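Local coordinates for peptidoglycan-N-acetylmuramic acid deacetylase PdaA (Bacillus subtilis, PDB 1NY1), which removes the acetyl group from N-acetylmuramic acid residues of peptidoglycan, leading to the muramic delta-lactam of the spore cortex, and is required for germination, at residues Ala34-Gly38 with Leu229-Lys233; His79-Asp83 with Glu126-Ile130; Asp107-Ala113 with Val145-Val150; Ile116-Asp121 with Glu153-Tyr159. One frame throughout, in Å; residues are numbered along the deposited sequence.

Interaction 1. Residues Ala34-Gly38 with Leu229-Lys233; sequences AFYLG and LMFEK
Phe35 and Leu229 stand at the centre of an apolar loop-to-helix contact, in which the chain joining helix 23-31 to strand 44-51 is laid against helix 226-234 close to the C terminus. It is a worked example of one leucine gripping two different surfaces with its two methyl branches. CD2 lies over one face of the Phe35 ring, 4.2 Å from the ring centroid and 19° off its normal, a CH-pi contact displaced toward the rim. CD1 goes to the backbone instead, meeting Gly38 CA at 3.4 Å, an approach possible at a residue without a side chain, while also keeping 3.9 Å from Phe35 CE1. The ring is turned toward the helix with CG placed between its own backbone N and carbonyl carbon (chi1 55°). From the next helix position, Met230, a selenomethionine bent at chi2 and chi3, brings SE obliquely to 3.6 Å from Phe35 CE2, a Met-aromatic contact. Ile195 of strand 194-198 touches both Phe35 and Leu229, so the sheet takes part in the same cluster. With an alanine here in place of Phe35, the CD2 methyl of Leu229 and the selenium would probably face a gap where the ring had been. Lys233 NZ, buried by the contact without a partner in the model, adds no polar tie. Backbone bonds to Phe163 and Gly193 hold the loop elsewhere. The chemistry is therefore that of dispersion and shape: against this helix the loop is held by the fit of ring, methyls and selenium, without directional bonds.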
# COMPACT_ATOMS: atom_id res chain seq x y z
N ALA A 34 -3.99 13.31 2.08
CA ALA A 34 -3.19 12.09 2.11
C ALA A 34 -3.14 11.58 3.54
O ALA A 34 -3.33 12.35 4.48
CB ALA A 34 -1.78 12.38 1.61
N PHE A 35 -2.91 10.28 3.73
CA PHE A 35 -2.85 9.73 5.08
C PHE A 35 -1.91 8.55 5.18
O PHE A 35 -1.51 7.97 4.17
CB PHE A 35 -4.26 9.33 5.55
CG PHE A 35 -4.95 8.37 4.63
CD1 PHE A 35 -4.69 7.00 4.69
CD2 PHE A 35 -5.83 8.84 3.66
CE1 PHE A 35 -5.30 6.12 3.80
CE2 PHE A 35 -6.45 7.97 2.77
CZ PHE A 35 -6.18 6.60 2.84
N TYR A 36 -1.55 8.18 6.41
CA TYR A 36 -0.67 7.04 6.63
C TYR A 36 -1.21 6.15 7.74
O TYR A 36 -0.64 5.11 8.05
CB TYR A 36 0.75 7.50 6.98
CG TYR A 36 0.88 8.40 8.18
CD1 TYR A 36 0.65 9.77 8.08
CD2 TYR A 36 1.33 7.90 9.40
CE1 TYR A 36 0.89 10.63 9.16
CE2 TYR A 36 1.57 8.75 10.49
CZ TYR A 36 1.35 10.11 10.36
OH TYR A 36 1.63 10.95 11.41
N LEU A 37 -2.33 6.58 8.33
CA LEU A 37 -2.99 5.83 9.38
C LEU A 37 -4.49 5.83 9.16
O LEU A 37 -5.03 6.74 8.52
CB LEU A 37 -2.70 6.45 10.75
CG LEU A 37 -1.30 6.26 11.36
CD1 LEU A 37 -1.10 7.26 12.49
CD2 LEU A 37 -1.15 4.83 11.86
N GLY A 38 -5.16 4.82 9.70
CA GLY A 38 -6.60 4.71 9.60
C GLY A 38 -7.17 5.13 10.94
O GLY A 38 -6.66 6.07 11.56
N LEU A 229 -11.61 2.20 5.14
CA LEU A 229 -10.99 3.31 5.85
C LEU A 229 -11.60 4.62 5.36
O LEU A 229 -12.02 5.46 6.16
CB LEU A 229 -9.48 3.31 5.60
CG LEU A 229 -8.59 4.25 6.42
CD1 LEU A 229 -7.15 3.76 6.34
CD2 LEU A 229 -8.70 5.68 5.91
N MSE A 230 -11.65 4.79 4.04
CA MSE A 230 -12.19 6.01 3.45
C MSE A 230 -13.67 6.20 3.81
O MSE A 230 -14.08 7.28 4.23
CB MSE A 230 -12.05 5.96 1.93
CG MSE A 230 -10.62 6.11 1.42
SE MSE A 230 -9.90 7.85 1.78
CE MSE A 230 -10.92 8.88 0.50
N PHE A 231 -14.45 5.14 3.65
CA PHE A 231 -15.88 5.20 3.95
C PHE A 231 -16.19 5.58 5.39
O PHE A 231 -16.96 6.51 5.65
CB PHE A 231 -16.54 3.85 3.65
CG PHE A 231 -17.98 3.78 4.05
CD1 PHE A 231 -18.94 4.54 3.38
CD2 PHE A 231 -18.39 2.96 5.09
CE1 PHE A 231 -20.28 4.49 3.75
CE2 PHE A 231 -19.73 2.89 5.47
CZ PHE A 231 -20.68 3.66 4.79
N GLU A 232 -15.60 4.85 6.33
CA GLU A 232 -15.83 5.09 7.74
C GLU A 232 -15.36 6.46 8.20
O GLU A 232 -15.91 7.04 9.14
CB GLU A 232 -15.16 3.99 8.57
CG GLU A 232 -15.72 2.60 8.25
CD GLU A 232 -15.07 1.50 9.05
OE1 GLU A 232 -15.46 0.33 8.88
OE2 GLU A 232 -14.15 1.80 9.85
N LYS A 233 -14.34 6.99 7.52
CA LYS A 233 -13.80 8.30 7.84
C LYS A 233 -14.76 9.39 7.37
O LYS A 233 -14.76 10.51 7.90
CB LYS A 233 -12.43 8.48 7.19
CG LYS A 233 -11.71 9.75 7.60
CD LYS A 233 -10.26 9.79 7.13
CE LYS A 233 -10.12 10.00 5.62
NZ LYS A 233 -10.32 8.76 4.82

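Interaction 2. Residues His79-Asp83 with Glu126-Ile130; sequences HFVKD and EVYKI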
# COMPACT_ATOMS: atom_id res chain seq x y z
N HIS A 79 4.66 -2.43 -15.28
CA HIS A 79 5.31 -3.70 -15.55
C HIS A 79 4.59 -4.89 -14.93
O HIS A 79 4.40 -5.92 -15.58
CB HIS A 79 6.75 -3.70 -15.05
CG HIS A 79 7.41 -5.05 -15.15
ND1 HIS A 79 7.76 -5.62 -16.35
CD2 HIS A 79 7.71 -5.96 -14.19
CE1 HIS A 79 8.25 -6.83 -16.14
NE2 HIS A 79 8.23 -7.06 -14.84
N PHE A 80 4.20 -4.76 -13.67
CA PHE A 80 3.51 -5.84 -12.98
C PHE A 80 2.22 -6.21 -13.70
O PHE A 80 1.92 -7.38 -13.92
CB PHE A 80 3.19 -5.45 -11.54
CG PHE A 80 2.62 -6.58 -10.73
CD1 PHE A 80 3.46 -7.55 -10.20
CD2 PHE A 80 1.25 -6.70 -10.55
CE1 PHE A 80 2.94 -8.64 -9.50
CE2 PHE A 80 0.72 -7.78 -9.85
CZ PHE A 80 1.56 -8.75 -9.33
N VAL A 81 1.44 -5.19 -14.05
CA VAL A 81 0.17 -5.40 -14.74
C VAL A 81 0.38 -6.10 -16.08
O VAL A 81 -0.31 -7.07 -16.40
CB VAL A 81 -0.57 -4.06 -14.96
CG1 VAL A 81 -1.83 -4.29 -15.78
CG2 VAL A 81 -0.94 -3.44 -13.62
N LYS A 82 1.34 -5.62 -16.86
CA LYS A 82 1.63 -6.20 -18.17
C LYS A 82 2.22 -7.61 -18.05
O LYS A 82 1.95 -8.48 -18.88
CB LYS A 82 2.60 -5.30 -18.93
CG LYS A 82 2.14 -3.85 -19.09
CD LYS A 82 1.21 -3.66 -20.28
CE LYS A 82 1.98 -3.74 -21.60
NZ LYS A 82 1.09 -3.55 -22.78
N ASP A 83 3.02 -7.84 -17.02
CA ASP A 83 3.66 -9.14 -16.84
C ASP A 83 2.79 -10.19 -16.16
O ASP A 83 2.93 -11.39 -16.42
CB ASP A 83 4.97 -8.97 -16.07
CG ASP A 83 5.78 -10.24 -16.00
OD1 ASP A 83 6.13 -10.78 -17.07
OD2 ASP A 83 6.07 -10.71 -14.87
N GLU A 126 -4.58 -0.19 -18.53
CA GLU A 126 -4.22 -1.60 -18.66
C GLU A 126 -5.00 -2.48 -17.69
O GLU A 126 -5.41 -3.59 -18.05
CB GLU A 126 -2.71 -1.77 -18.42
CG GLU A 126 -2.19 -3.15 -18.75
CD GLU A 126 -2.39 -3.51 -20.21
OE1 GLU A 126 -2.51 -4.72 -20.51
OE2 GLU A 126 -2.42 -2.59 -21.06
N VAL A 127 -5.21 -2.01 -16.47
CA VAL A 127 -5.97 -2.78 -15.50
C VAL A 127 -7.39 -2.98 -16.02
O VAL A 127 -7.94 -4.08 -15.94
CB VAL A 127 -6.04 -2.05 -14.13
CG1 VAL A 127 -6.98 -2.79 -13.18
CG2 VAL A 127 -4.65 -1.97 -13.52
N TYR A 128 -7.98 -1.93 -16.59
CA TYR A 128 -9.34 -2.03 -17.11
C TYR A 128 -9.45 -3.03 -18.26
O TYR A 128 -10.44 -3.76 -18.36
CB TYR A 128 -9.85 -0.66 -17.57
CG TYR A 128 -11.31 -0.67 -17.97
CD1 TYR A 128 -11.70 -1.02 -19.27
CD2 TYR A 128 -12.31 -0.37 -17.04
CE1 TYR A 128 -13.05 -1.06 -19.63
CE2 TYR A 128 -13.66 -0.42 -17.39
CZ TYR A 128 -14.02 -0.76 -18.69
OH TYR A 128 -15.35 -0.79 -19.04
N LYS A 129 -8.45 -3.04 -19.13
CA LYS A 129 -8.43 -3.96 -20.26
C LYS A 129 -8.51 -5.40 -19.75
O LYS A 129 -9.05 -6.28 -20.41
CB LYS A 129 -7.12 -3.79 -21.05
CG LYS A 129 -6.95 -4.78 -22.19
CD LYS A 129 -5.55 -4.70 -22.78
CE LYS A 129 -5.40 -5.67 -23.95
NZ LYS A 129 -4.02 -5.66 -24.52
N ILE A 130 -7.97 -5.62 -18.56
CA ILE A 130 -7.96 -6.94 -17.96
C ILE A 130 -9.19 -7.27 -17.13
O ILE A 130 -9.80 -8.32 -17.28
CB ILE A 130 -6.72 -7.11 -17.05
CG1 ILE A 130 -5.44 -6.98 -17.88
CG2 ILE A 130 -6.78 -8.45 -16.33
CD1 ILE A 130 -4.17 -6.91 -17.06
O HOH W 1 -1.49 -7.26 -19.06
O HOH W 2 -2.00 -3.86 -23.51
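Val81 and Glu126 meet at the tight centre of a packing between two short helical turns, one from helix 78-83 and one from helix 113-131. The axes approach to 10.1 Å and run nearly the same way, 25° apart. On the packed side, Val81 uses both methyl branches. Its CG1, anti to the backbone N (chi1 175°), slides past Glu126 and comes to 3.2 Å from Glu126 CG, short for two carbons, while touching Ile130 CD1 at 3.7 Å. The other branch, CG2, crosses Val127 at about a right angle, with Val127 CG2 4.0 Å away. Ile130 also leans on Pro85, which brings helix 85-93 into this apolar side.

The opposite character appears only a residue further on. Glu126 bends at chi2, and its carboxylate leaves the valine for the wet rim, where Lys82 crosses it at about a right angle. The aliphatic part of the lysine does the touching, Lys82 CD lying 3.6 Å from Glu126 CD. The charged atoms stay apart: Lys82 NZ is 4.0 Å from Glu126 OE2, beyond a salt bridge. A water mediates here, donating to Glu126 OE2 at 2.8 Å and accepting from Lys129 NZ at 2.9 Å, with a weak bond from Lys82 NZ. A second water donates both to Glu126 OE1 and to the carbonyl oxygen of Val81.

One glutamate serves both sides, its methylene packing as a hydrocarbon and its oxygens anchoring water. Water, not a direct ion pair, joins the charged groups, only weakly on the Lys82 side, and the carboxylate probably eases the proximity of the two lysines.

Interaction 3. Residues Asp107-Ala113 with Val145-Val150; sequences DLTTKTA and VFSEYV
Tyr149, in the first turn of helix 148-156, reaches across to the backbone carbonyl of Lys111, and its path shows how a long aromatic side chain can fasten a loop. CB leaves the helix toward the loop, and CG lies anti to the backbone N (chi1 158°), carrying the ring toward Lys111. Farther out, CE2 comes to 3.5 Å from Lys111 O, which lies in the ring plane at its edge, and CZ follows close by. At the tip, Tyr149 OH donates to Lys111 O over 2.8 Å, meeting a lone pair in the carbonyl plane at a C=O...donor angle of 137°. The hydroxyl also sits beside Ala113 N, but at an angle too poor for a hydrogen bond.

The rest of the interface is mostly methyl packing beside an Asx turn. Thr109 CG2 presses on Phe146 O at 3.6 Å and on Val150 CG2 at 3.7 Å, while the other methyl, Val150 CG1, meets Leu108 CD1 at 3.8 Å. Two bonds to Asp107 OD1 fix this threonine: its N completes the turn, and its OG1 donates over 2.6 Å from above the carboxylate plane. Asp107 OD2 in turn rests against Val145 CG1 at 3.7 Å. A water bridges Leu108 N and Val145 O.

Ser147 caps helix 148-156 by accepting from Val150 N, and its OG is also bonded to Asn3, whose ND2 holds Thr109 O. Strand 145-146 pairs antiparallel with strand 6-7, and Thr112 is the N-cap of helix 113-131. The contact joins the starts of two helices, with the N-terminal strand close beside them.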
# COMPACT_ATOMS: atom_id res chain seq x y z
N ASP A 107 10.36 8.90 -10.44
CA ASP A 107 10.35 9.89 -9.37
C ASP A 107 9.37 10.94 -9.89
O ASP A 107 9.71 11.71 -10.79
CB ASP A 107 11.74 10.51 -9.20
CG ASP A 107 11.81 11.50 -8.06
OD1 ASP A 107 10.87 12.32 -7.91
OD2 ASP A 107 12.81 11.47 -7.31
N LEU A 108 8.17 10.97 -9.34
CA LEU A 108 7.16 11.92 -9.79
C LEU A 108 7.56 13.39 -9.69
O LEU A 108 7.05 14.21 -10.44
CB LEU A 108 5.85 11.71 -9.02
CG LEU A 108 5.20 10.34 -9.22
CD1 LEU A 108 3.95 10.24 -8.35
CD2 LEU A 108 4.87 10.15 -10.68
N THR A 109 8.46 13.72 -8.77
CA THR A 109 8.85 15.12 -8.62
C THR A 109 9.63 15.62 -9.82
O THR A 109 9.89 16.82 -9.94
CB THR A 109 9.70 15.36 -7.35
OG1 THR A 109 11.03 14.87 -7.55
CG2 THR A 109 9.08 14.66 -6.14
N THR A 110 10.00 14.71 -10.72
CA THR A 110 10.76 15.08 -11.91
C THR A 110 9.89 15.07 -13.17
O THR A 110 10.39 15.31 -14.27
CB THR A 110 11.94 14.10 -12.12
OG1 THR A 110 11.43 12.81 -12.46
CG2 THR A 110 12.78 14.00 -10.85
N LYS A 111 8.60 14.79 -13.00
CA LYS A 111 7.66 14.74 -14.12
C LYS A 111 6.71 15.93 -14.15
O LYS A 111 6.31 16.45 -13.11
CB LYS A 111 6.82 13.46 -14.06
CG LYS A 111 7.62 12.16 -14.10
CD LYS A 111 8.40 12.01 -15.40
CE LYS A 111 9.23 10.73 -15.39
NZ LYS A 111 10.10 10.58 -16.59
N THR A 112 6.34 16.35 -15.35
CA THR A 112 5.42 17.47 -15.53
C THR A 112 4.00 16.96 -15.28
O THR A 112 3.78 15.75 -15.19
CB THR A 112 5.49 18.02 -16.95
OG1 THR A 112 4.99 17.04 -17.87
CG2 THR A 112 6.92 18.37 -17.32
N ALA A 113 3.05 17.88 -15.19
CA ALA A 113 1.65 17.51 -14.96
C ALA A 113 1.16 16.53 -16.03
O ALA A 113 0.52 15.52 -15.70
CB ALA A 113 0.77 18.75 -14.94
N VAL A 145 8.72 8.74 -2.68
CA VAL A 145 9.18 10.09 -2.93
C VAL A 145 8.06 10.98 -3.47
O VAL A 145 7.40 10.63 -4.45
CB VAL A 145 10.35 10.11 -3.94
CG1 VAL A 145 10.77 11.55 -4.23
CG2 VAL A 145 11.53 9.33 -3.37
N PHE A 146 7.86 12.12 -2.83
CA PHE A 146 6.82 13.05 -3.25
C PHE A 146 7.20 14.50 -2.95
O PHE A 146 8.36 14.82 -2.66
CB PHE A 146 5.49 12.69 -2.56
CG PHE A 146 5.51 12.85 -1.07
CD1 PHE A 146 6.21 11.96 -0.26
CD2 PHE A 146 4.86 13.92 -0.47
CE1 PHE A 146 6.27 12.13 1.12
CE2 PHE A 146 4.91 14.11 0.91
CZ PHE A 146 5.61 13.21 1.71
N SER A 147 6.21 15.39 -3.01
CA SER A 147 6.42 16.81 -2.74
C SER A 147 5.04 17.45 -2.72
O SER A 147 4.05 16.81 -3.07
CB SER A 147 7.26 17.45 -3.85
OG SER A 147 6.55 17.45 -5.09
N GLU A 148 4.97 18.71 -2.31
CA GLU A 148 3.67 19.37 -2.29
C GLU A 148 3.13 19.43 -3.72
O GLU A 148 1.94 19.25 -3.95
CB GLU A 148 3.81 20.77 -1.69
CG GLU A 148 2.52 21.57 -1.69
CD GLU A 148 2.50 22.60 -0.59
OE1 GLU A 148 3.58 22.93 -0.06
OE2 GLU A 148 1.40 23.10 -0.27
N TYR A 149 4.03 19.66 -4.68
CA TYR A 149 3.65 19.72 -6.09
C TYR A 149 3.01 18.40 -6.54
O TYR A 149 2.00 18.40 -7.24
CB TYR A 149 4.88 20.01 -6.95
CG TYR A 149 4.74 19.59 -8.40
CD1 TYR A 149 3.90 20.28 -9.28
CD2 TYR A 149 5.43 18.48 -8.89
CE1 TYR A 149 3.75 19.87 -10.61
CE2 TYR A 149 5.30 18.07 -10.21
CZ TYR A 149 4.46 18.76 -11.06
OH TYR A 149 4.33 18.34 -12.37
N VAL A 150 3.63 17.29 -6.15
CA VAL A 150 3.12 15.96 -6.52
C VAL A 150 1.78 15.69 -5.86
O VAL A 150 0.88 15.12 -6.48
CB VAL A 150 4.11 14.85 -6.10
CG1 VAL A 150 3.50 13.48 -6.38
CG2 VAL A 150 5.42 15.00 -6.86
O HOH W 3 7.61 9.54 -6.85

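Interaction 4. Residues Ile116-Asp121 with Glu153-Tyr159; sequences IQDELD and ETKRLGY
Glu153 and Ile116 open the contact where helix 148-156 runs beside helix 113-131, Glu153 CB touching Ile116 CD1 at 4.4 Å. One position on, Thr154 turns its methyl to the same isoleucine, CG2 to CG2 at 4.3 Å, while its hydroxyl is bonded back to Val150 O. Leu157 follows a turn later and sets CD1 against the helix itself, 3.9 Å from Gln117 CA and 4.1 Å from Ile116 CG2. Gly158 then ends the helix with a positive phi of 86°, and the chain turns back so that Tyr159 meets Leu120. The leucine lies over one ring face, its CD1 3.8 Å from the ring centroid and 26° off the normal, a CH-pi contact. Past the ring, Tyr159 OH passes Leu120 CB at 3.6 Å on the way to Asn124 OD1, its hydrogen-bond partner. A serine in place of Tyr159 would probably uncover the Leu120 methyl and leave Asn124 without that hydroxyl. Two bonds back into the last turn, Tyr159 N to Thr154 O and Gly158 N to Lys155 O, define a Schellman motif, which here leads a helix of the NodB-type fold into strand 160-161.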
# COMPACT_ATOMS: atom_id res chain seq x y z
N ILE A 116 2.71 13.11 -15.45
CA ILE A 116 2.12 12.47 -14.29
C ILE A 116 0.76 11.87 -14.66
O ILE A 116 0.45 10.73 -14.30
CB ILE A 116 1.93 13.48 -13.13
CG1 ILE A 116 3.29 13.94 -12.62
CG2 ILE A 116 1.10 12.85 -12.01
CD1 ILE A 116 3.23 14.92 -11.46
N GLN A 117 -0.04 12.63 -15.40
CA GLN A 117 -1.35 12.15 -15.81
C GLN A 117 -1.24 10.86 -16.61
O GLN A 117 -2.02 9.93 -16.41
CB GLN A 117 -2.07 13.21 -16.66
CG GLN A 117 -3.44 12.76 -17.17
CD GLN A 117 -4.10 13.80 -18.06
OE1 GLN A 117 -3.54 14.23 -19.06
NE2 GLN A 117 -5.31 14.20 -17.68
N ASP A 118 -0.27 10.81 -17.51
CA ASP A 118 -0.05 9.63 -18.35
C ASP A 118 0.48 8.45 -17.53
O ASP A 118 0.06 7.31 -17.73
CB ASP A 118 0.95 9.94 -19.46
CG ASP A 118 1.18 8.77 -20.38
OD1 ASP A 118 0.26 8.42 -21.15
OD2 ASP A 118 2.28 8.17 -20.33
N GLU A 119 1.42 8.74 -16.63
CA GLU A 119 2.01 7.71 -15.78
C GLU A 119 0.94 6.99 -14.97
O GLU A 119 1.03 5.78 -14.75
CB GLU A 119 3.03 8.32 -14.82
CG GLU A 119 4.44 8.50 -15.38
CD GLU A 119 5.10 7.18 -15.73
OE1 GLU A 119 4.91 6.19 -15.00
OE2 GLU A 119 5.83 7.14 -16.74
N LEU A 120 -0.07 7.73 -14.51
CA LEU A 120 -1.12 7.13 -13.71
C LEU A 120 -2.25 6.54 -14.54
O LEU A 120 -2.67 5.40 -14.31
CB LEU A 120 -1.68 8.17 -12.73
CG LEU A 120 -0.66 8.82 -11.80
CD1 LEU A 120 -1.37 9.73 -10.81
CD2 LEU A 120 0.12 7.75 -11.06
N ASP A 121 -2.75 7.29 -15.53
CA ASP A 121 -3.84 6.77 -16.34
C ASP A 121 -3.47 5.48 -17.06
O ASP A 121 -4.31 4.59 -17.19
CB ASP A 121 -4.28 7.79 -17.39
CG ASP A 121 -5.39 7.25 -18.28
OD1 ASP A 121 -6.49 6.96 -17.76
OD2 ASP A 121 -5.15 7.08 -19.49
N GLU A 153 -0.92 18.02 -7.57
CA GLU A 153 -1.26 17.54 -8.90
C GLU A 153 -2.04 16.24 -8.91
O GLU A 153 -3.03 16.11 -9.64
CB GLU A 153 -0.00 17.38 -9.76
CG GLU A 153 0.25 18.55 -10.67
CD GLU A 153 -0.95 18.82 -11.56
OE1 GLU A 153 -1.30 17.94 -12.37
OE2 GLU A 153 -1.54 19.91 -11.44
N THR A 154 -1.59 15.26 -8.12
CA THR A 154 -2.27 13.98 -8.08
C THR A 154 -3.68 14.14 -7.51
O THR A 154 -4.61 13.48 -7.98
CB THR A 154 -1.46 12.94 -7.25
OG1 THR A 154 -1.20 13.45 -5.93
CG2 THR A 154 -0.13 12.64 -7.94
N LYS A 155 -3.84 15.02 -6.53
CA LYS A 155 -5.14 15.28 -5.93
C LYS A 155 -6.04 15.93 -6.97
O LYS A 155 -7.25 15.68 -7.02
CB LYS A 155 -5.00 16.20 -4.71
CG LYS A 155 -6.33 16.61 -4.09
CD LYS A 155 -6.16 17.63 -2.98
CE LYS A 155 -7.52 18.07 -2.44
NZ LYS A 155 -7.42 19.10 -1.38
N ARG A 156 -5.45 16.78 -7.80
CA ARG A 156 -6.22 17.46 -8.84
C ARG A 156 -6.74 16.41 -9.82
O ARG A 156 -7.81 16.58 -10.41
CB ARG A 156 -5.35 18.48 -9.59
CG ARG A 156 -6.15 19.38 -10.52
CD ARG A 156 -5.26 20.40 -11.21
NE ARG A 156 -4.96 20.06 -12.60
CZ ARG A 156 -4.28 18.98 -12.99
NH1 ARG A 156 -3.82 18.12 -12.10
NH2 ARG A 156 -4.05 18.78 -14.28
N LEU A 157 -5.98 15.33 -9.98
CA LEU A 157 -6.34 14.24 -10.87
C LEU A 157 -7.31 13.26 -10.21
O LEU A 157 -7.65 12.23 -10.79
CB LEU A 157 -5.08 13.49 -11.31
CG LEU A 157 -4.09 14.30 -12.16
CD1 LEU A 157 -2.88 13.45 -12.48
CD2 LEU A 157 -4.78 14.76 -13.43
N GLY A 158 -7.73 13.59 -8.99
CA GLY A 158 -8.67 12.75 -8.27
C GLY A 158 -8.05 11.62 -7.48
O GLY A 158 -8.76 10.72 -7.01
N TYR A 159 -6.73 11.65 -7.30
CA TYR A 159 -6.05 10.60 -6.57
C TYR A 159 -5.88 10.86 -5.08
O TYR A 159 -5.59 11.98 -4.65
CB TYR A 159 -4.67 10.33 -7.18
CG TYR A 159 -4.72 9.46 -8.41
CD1 TYR A 159 -4.77 8.07 -8.30
CD2 TYR A 159 -4.75 10.03 -9.69
CE1 TYR A 159 -4.84 7.26 -9.43
CE2 TYR A 159 -4.83 9.22 -10.82
CZ TYR A 159 -4.87 7.84 -10.69
OH TYR A 159 -4.95 7.04 -11.80

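How the interactions relate
From the N terminus, the chain first passes 34-38, whose partner 229-233 comes only near the C terminus; interaction 1 therefore closes a long loop that encloses the other three. Within it, segments 79-83, 107-113 and 116-121 are laid down before their partners 126-130, 145-150 and 153-159 arrive in the same order, so interactions 2, 3 and 4 all cross one another. Helix 113-131 serves interactions 2 and 4, and helix 148-156 serves interactions 3 and 4. Interactions 3 and 4 also touch, Tyr149 OH lying 3.7 Å from Ile116 CD1. Together they tie helix 78-83, the loop before helix 113-131, that helix and helix 148-156 to one another, while interaction 1 joins an early loop to the last helix.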